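Local coordinates for oxidoreductase, 2OG-Fe oxygenase family protein, putative, expressed (Oryza sativa subsp. japonica, PDB 5XOI), which probably acts as an Fe(II)- and 2-oxoglutarate-dependent dioxygenase of the AlkB family, this chain being its C-terminal oxygenase domain, at residues H22-V26 with W212-A217; L160-A164 with P206-P210. All blocks are in the same frame, centred on the assembly; numbering follows the deposited sequence.

Interaction 1 of 2, residues H22-V26 with W212-A217; sequences HDDQV and WLTDEA
The imidazole of His22 overlaps the six-membered ring of Trp212 in an offset stack, with centroids 4.3 Å apart, planes inclined by 17° and His22 CE1 3.5 Å from Trp212 CE3. A t rotamer at His22 (chi1 173°) and a p rotamer at Trp212 (chi1 62°, chi2 -95°) bring the two rings face to face. At the imidazole edge, His22 NE2 donates a hydrogen bond to Glu216 OE1 at 2.7 Å. Glu216 follows Trp212 by one helical turn, so its extended mt side chain can reach the same histidine that the indole covers. Both segments are helical: 22-26 is the first turn of helix 22-37, and 212-217 lies on the short helix 211-217. Their short axes approach to 10.1 Å and cross at -55°, and the closest CA pair is Val26-Ala217 at 5.3 Å. Here two helices flanking the double-stranded beta-helix of the oxygenase domain meet, with Val26, in its t rotamer, fitting as a single knob into the hole formed by Trp212, Leu213, Glu216 and Ala217. Val26 CG2 lies 4.0 Å from both Trp212 CZ3 and Leu213 CD1, while Val26 CG1 is 4.3 Å from Ala217 CB. Gln25 points its CA-to-CB bond toward the short helix and brings OE1 within 3.5 Å of Leu213 CD2 and NE2 within 3.9 Å of Trp212 CH2, at the indole edge. The Gln25 amide finds its polar partners beyond these segments, OE1 with Ser184 OG and NE2 with Leu20 O.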
loop_
_atom_site.group_PDB
_atom_site.type_symbol
_atom_site.label_atom_id
_atom_site.label_comp_id
_atom_site.label_asym_id
_atom_site.label_seq_id
_atom_site.Cartn_x
_atom_site.Cartn_y
_atom_site.Cartn_z
ATOM N N HIS A 22 6.462 -11.636 12.228
ATOM C CA HIS A 22 7.018 -12.747 11.452
ATOM C C HIS A 22 5.926 -13.586 10.803
ATOM O O HIS A 22 5.879 -13.743 9.571
ATOM C CB HIS A 22 7.883 -13.618 12.385
ATOM C CG HIS A 22 8.388 -14.892 11.764
ATOM N ND1 HIS A 22 9.731 -15.205 11.699
ATOM C CD2 HIS A 22 7.733 -15.946 11.221
ATOM C CE1 HIS A 22 9.881 -16.386 11.123
ATOM N NE2 HIS A 22 8.685 -16.854 10.816
ATOM N N ASP A 23 5.059 -14.175 11.632
ATOM C CA ASP A 23 4.077 -15.119 11.112
ATOM C C ASP A 23 3.034 -14.411 10.260
ATOM O O ASP A 23 2.449 -15.027 9.363
ATOM C CB ASP A 23 3.409 -15.879 12.264
ATOM C CG ASP A 23 4.210 -17.105 12.708
ATOM O OD1 ASP A 23 5.088 -17.562 11.945
ATOM O OD2 ASP A 23 3.955 -17.622 13.820
ATOM N N ASP A 24 2.793 -13.126 10.526
ATOM C CA ASP A 24 1.842 -12.371 9.721
ATOM C C ASP A 24 2.367 -12.138 8.313
ATOM O O ASP A 24 1.599 -12.220 7.351
ATOM C CB ASP A 24 1.515 -11.041 10.386
ATOM C CG ASP A 24 0.732 -11.223 11.660
ATOM O OD1 ASP A 24 0.058 -12.273 11.783
ATOM O OD2 ASP A 24 0.790 -10.332 12.526
ATOM N N GLN A 25 3.661 -11.825 8.174
ATOM C CA GLN A 25 4.246 -11.684 6.841
ATOM C C GLN A 25 4.137 -12.991 6.069
ATOM O O GLN A 25 3.759 -13.011 4.891
ATOM C CB GLN A 25 5.710 -11.247 6.945
ATOM C CG GLN A 25 5.922 -9.809 7.384
ATOM C CD GLN A 25 7.365 -9.368 7.240
ATOM O OE1 GLN A 25 7.942 -9.419 6.147
ATOM N NE2 GLN A 25 7.963 -8.932 8.346
ATOM N N VAL A 26 4.466 -14.104 6.721
ATOM C CA VAL A 26 4.334 -15.393 6.049
ATOM C C VAL A 26 2.884 -15.643 5.669
ATOM O O VAL A 26 2.584 -16.080 4.550
ATOM C CB VAL A 26 4.887 -16.515 6.938
ATOM C CG1 VAL A 26 4.686 -17.868 6.259
ATOM C CG2 VAL A 26 6.347 -16.255 7.233
ATOM N N TRP A 212 14.712 -15.525 5.904
ATOM C CA TRP A 212 13.698 -16.344 6.562
ATOM C C TRP A 212 12.353 -16.233 5.855
ATOM O O TRP A 212 11.612 -17.218 5.765
ATOM C CB TRP A 212 13.571 -15.952 8.038
ATOM C CG TRP A 212 13.126 -14.541 8.256
ATOM C CD1 TRP A 212 13.921 -13.460 8.478
ATOM C CD2 TRP A 212 11.774 -14.061 8.281
ATOM N NE1 TRP A 212 13.152 -12.330 8.640
ATOM C CE2 TRP A 212 11.829 -12.675 8.527
ATOM C CE3 TRP A 212 10.524 -14.673 8.134
ATOM C CZ2 TRP A 212 10.685 -11.884 8.604
ATOM C CZ3 TRP A 212 9.387 -13.886 8.222
ATOM C CH2 TRP A 212 9.479 -12.506 8.457
ATOM N N LEU A 213 12.027 -15.053 5.325
ATOM C CA LEU A 213 10.749 -14.896 4.640
ATOM C C LEU A 213 10.764 -15.581 3.279
ATOM O O LEU A 213 9.804 -16.273 2.912
ATOM C CB LEU A 213 10.423 -13.410 4.489
ATOM C CG LEU A 213 9.085 -13.121 3.809
ATOM C CD1 LEU A 213 7.956 -13.774 4.603
ATOM C CD2 LEU A 213 8.866 -11.618 3.654
ATOM N N THR A 214 11.842 -15.397 2.515
ATOM C CA THR A 214 11.967 -16.098 1.241
ATOM C C THR A 214 11.856 -17.600 1.441
ATOM O O THR A 214 11.192 -18.293 0.658
ATOM C CB THR A 214 13.306 -15.746 0.594
ATOM O OG1 THR A 214 13.343 -14.338 0.321
ATOM C CG2 THR A 214 13.497 -16.524 -0.699
ATOM N N ASP A 215 12.470 -18.109 2.513
ATOM C CA ASP A 215 12.519 -19.547 2.770
ATOM C C ASP A 215 11.185 -20.071 3.283
ATOM O O ASP A 215 10.693 -21.101 2.813
ATOM C CB ASP A 215 13.618 -19.859 3.787
ATOM C CG ASP A 215 14.989 -20.008 3.155
ATOM O OD1 ASP A 215 15.130 -19.760 1.937
ATOM O OD2 ASP A 215 15.932 -20.369 3.890
ATOM N N GLU A 216 10.600 -19.401 4.276
ATOM C CA GLU A 216 9.391 -19.941 4.887
ATOM C C GLU A 216 8.174 -19.741 3.995
ATOM O O GLU A 216 7.315 -20.625 3.908
ATOM C CB GLU A 216 9.169 -19.314 6.260
ATOM C CG GLU A 216 10.256 -19.670 7.267
ATOM C CD GLU A 216 10.001 -19.084 8.638
ATOM O OE1 GLU A 216 8.826 -18.764 8.932
ATOM O OE2 GLU A 216 10.974 -18.953 9.419
ATOM N N ALA A 217 8.085 -18.598 3.317
ATOM C CA ALA A 217 6.941 -18.284 2.469
ATOM C C ALA A 217 7.138 -18.694 1.016
ATOM O O ALA A 217 6.201 -18.550 0.220
ATOM C CB ALA A 217 6.629 -16.782 2.532
#

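Interaction 2 of 2, residues L160-A164 with P206-P210; sequences LGDTA and PKTAP
This is a side-chain-to-backbone anchor at the junction of the two sheets of the double-stranded beta-helix. Residues 160-164 leave strand 155-161 of the larger sheet and enter strand 163-169 of the smaller one, and 206-210 is the irregular loop from strand 198-205 to helix 211-217, with Pro210 as N-cap residue. Closest CA atoms are those of Asp162 and Ala209, 4.2 Å apart. Gly161, at phi 95° and psi -139°, turns the chain; its C lies 3.4 Å from Ala209 CB. Asp162, rotamer m, accepts two hydrogen bonds at OD1, from Thr208 N (3.1 Å) and Ala209 N (3.0 Å). A water bridges Asp162 OD2 (2.7 Å) and Lys207 N (2.9 Å). In return, Thr163 N donates to Thr208 OG1 at 2.8 Å; that hydroxyl also bonds Lys205 O. Asp162 and Arg223, a 2-oxoglutarate-binding residue, have side chains about 4 Å apart. With OD1 taking two successive amides and OD2 a water-bridged third, the Asp162 carboxylate fixes the course of an irregular loop.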
loop_
_atom_site.group_PDB
_atom_site.type_symbol
_atom_site.label_atom_id
_atom_site.label_comp_id
_atom_site.label_asym_id
_atom_site.label_seq_id
_atom_site.Cartn_x
_atom_site.Cartn_y
_atom_site.Cartn_z
ATOM N N LEU A 160 6.303 -6.105 1.588
ATOM C CA LEU A 160 6.881 -7.412 1.889
ATOM C C LEU A 160 7.831 -7.822 0.775
ATOM O O LEU A 160 7.565 -7.569 -0.402
ATOM C CB LEU A 160 5.804 -8.498 2.063
ATOM C CG LEU A 160 4.726 -8.310 3.138
ATOM C CD1 LEU A 160 3.569 -7.474 2.615
ATOM C CD2 LEU A 160 4.218 -9.661 3.602
ATOM N N GLY A 161 8.929 -8.483 1.152
ATOM C CA GLY A 161 9.886 -8.947 0.159
ATOM C C GLY A 161 11.028 -7.974 -0.049
ATOM O O GLY A 161 11.553 -7.411 0.914
ATOM N N ASP A 162 11.440 -7.779 -1.299
ATOM C CA ASP A 162 12.505 -6.827 -1.598
ATOM C C ASP A 162 12.100 -5.397 -1.241
ATOM O O ASP A 162 10.927 -5.017 -1.314
ATOM C CB ASP A 162 12.861 -6.890 -3.081
ATOM C CG ASP A 162 13.591 -8.164 -3.453
ATOM O OD1 ASP A 162 14.313 -8.728 -2.589
ATOM O OD2 ASP A 162 13.450 -8.594 -4.621
ATOM N N THR A 163 13.099 -4.597 -0.887
ATOM C CA THR A 163 12.884 -3.199 -0.536
ATOM C C THR A 163 12.506 -2.380 -1.765
ATOM O O THR A 163 13.058 -2.580 -2.854
ATOM C CB THR A 163 14.157 -2.644 0.091
ATOM O OG1 THR A 163 14.448 -3.380 1.289
ATOM C CG2 THR A 163 14.023 -1.139 0.399
ATOM N N ALA A 164 11.556 -1.457 -1.591
ATOM C CA ALA A 164 11.217 -0.483 -2.624
ATOM C C ALA A 164 11.807 0.872 -2.268
ATOM O O ALA A 164 11.803 1.263 -1.104
ATOM C CB ALA A 164 9.704 -0.331 -2.771
ATOM N N PRO A 206 17.222 -5.319 -5.526
ATOM C CA PRO A 206 17.250 -6.782 -5.617
ATOM C C PRO A 206 17.959 -7.399 -4.426
ATOM O O PRO A 206 18.837 -6.791 -3.807
ATOM C CB PRO A 206 17.997 -7.059 -6.932
ATOM C CG PRO A 206 18.655 -5.766 -7.308
ATOM C CD PRO A 206 17.857 -4.666 -6.685
ATOM N N LYS A 207 17.523 -8.614 -4.082
ATOM C CA LYS A 207 18.201 -9.435 -3.077
ATOM C C LYS A 207 18.194 -8.776 -1.708
ATOM O O LYS A 207 19.171 -8.879 -0.959
ATOM C CB LYS A 207 19.646 -9.741 -3.481
ATOM C CG LYS A 207 19.795 -10.182 -4.915
ATOM C CD LYS A 207 19.487 -11.639 -5.049
ATOM C CE LYS A 207 20.595 -12.489 -4.453
ATOM N NZ LYS A 207 20.178 -13.910 -4.485
ATOM N N THR A 208 17.110 -8.083 -1.369
ATOM C CA THR A 208 17.004 -7.461 -0.057
ATOM C C THR A 208 15.952 -8.104 0.834
ATOM O O THR A 208 15.944 -7.834 2.042
ATOM C CB THR A 208 16.719 -5.952 -0.192
ATOM O OG1 THR A 208 15.692 -5.724 -1.172
ATOM C CG2 THR A 208 17.984 -5.222 -0.627
ATOM N N ALA A 209 15.104 -8.969 0.290
ATOM C CA ALA A 209 14.114 -9.668 1.101
ATOM C C ALA A 209 14.797 -10.521 2.170
ATOM O O ALA A 209 15.829 -11.146 1.901
ATOM C CB ALA A 209 13.230 -10.558 0.224
ATOM N N PRO A 210 14.257 -10.570 3.386
ATOM C CA PRO A 210 14.886 -11.387 4.433
ATOM C C PRO A 210 14.888 -12.860 4.055
ATOM O O PRO A 210 13.921 -13.383 3.496
ATOM C CB PRO A 210 14.017 -11.122 5.668
ATOM C CG PRO A 210 13.285 -9.862 5.366
ATOM C CD PRO A 210 13.096 -9.820 3.882
HETATM O O HOH W 1 15.484 -10.047 -5.651
#

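Overall arrangement
Interactions 1 and 2 illustrate how one connection can be fixed at both of its ends by different chemistry. Loop 206-210 runs directly into helix 211-217, so the loop is tied to the sheet junction and the helix is packed against helix 22-37. Interaction 2 relies on main-chain amides, a carboxylate, a threonine hydroxyl and a water, with buried residues on the sheet side and exposed Pro206 and Lys207 on the loop side. Interaction 1 works through side chains, with a buried apolar part around Val26 and a more exposed, polar and aromatic margin at His22, Trp212 and Glu216. The two contacts touch where Gln25 O meets Leu160 CD2 at 3.6 Å and where Leu213 CD2 lies 4.0 Å from Gly161 N.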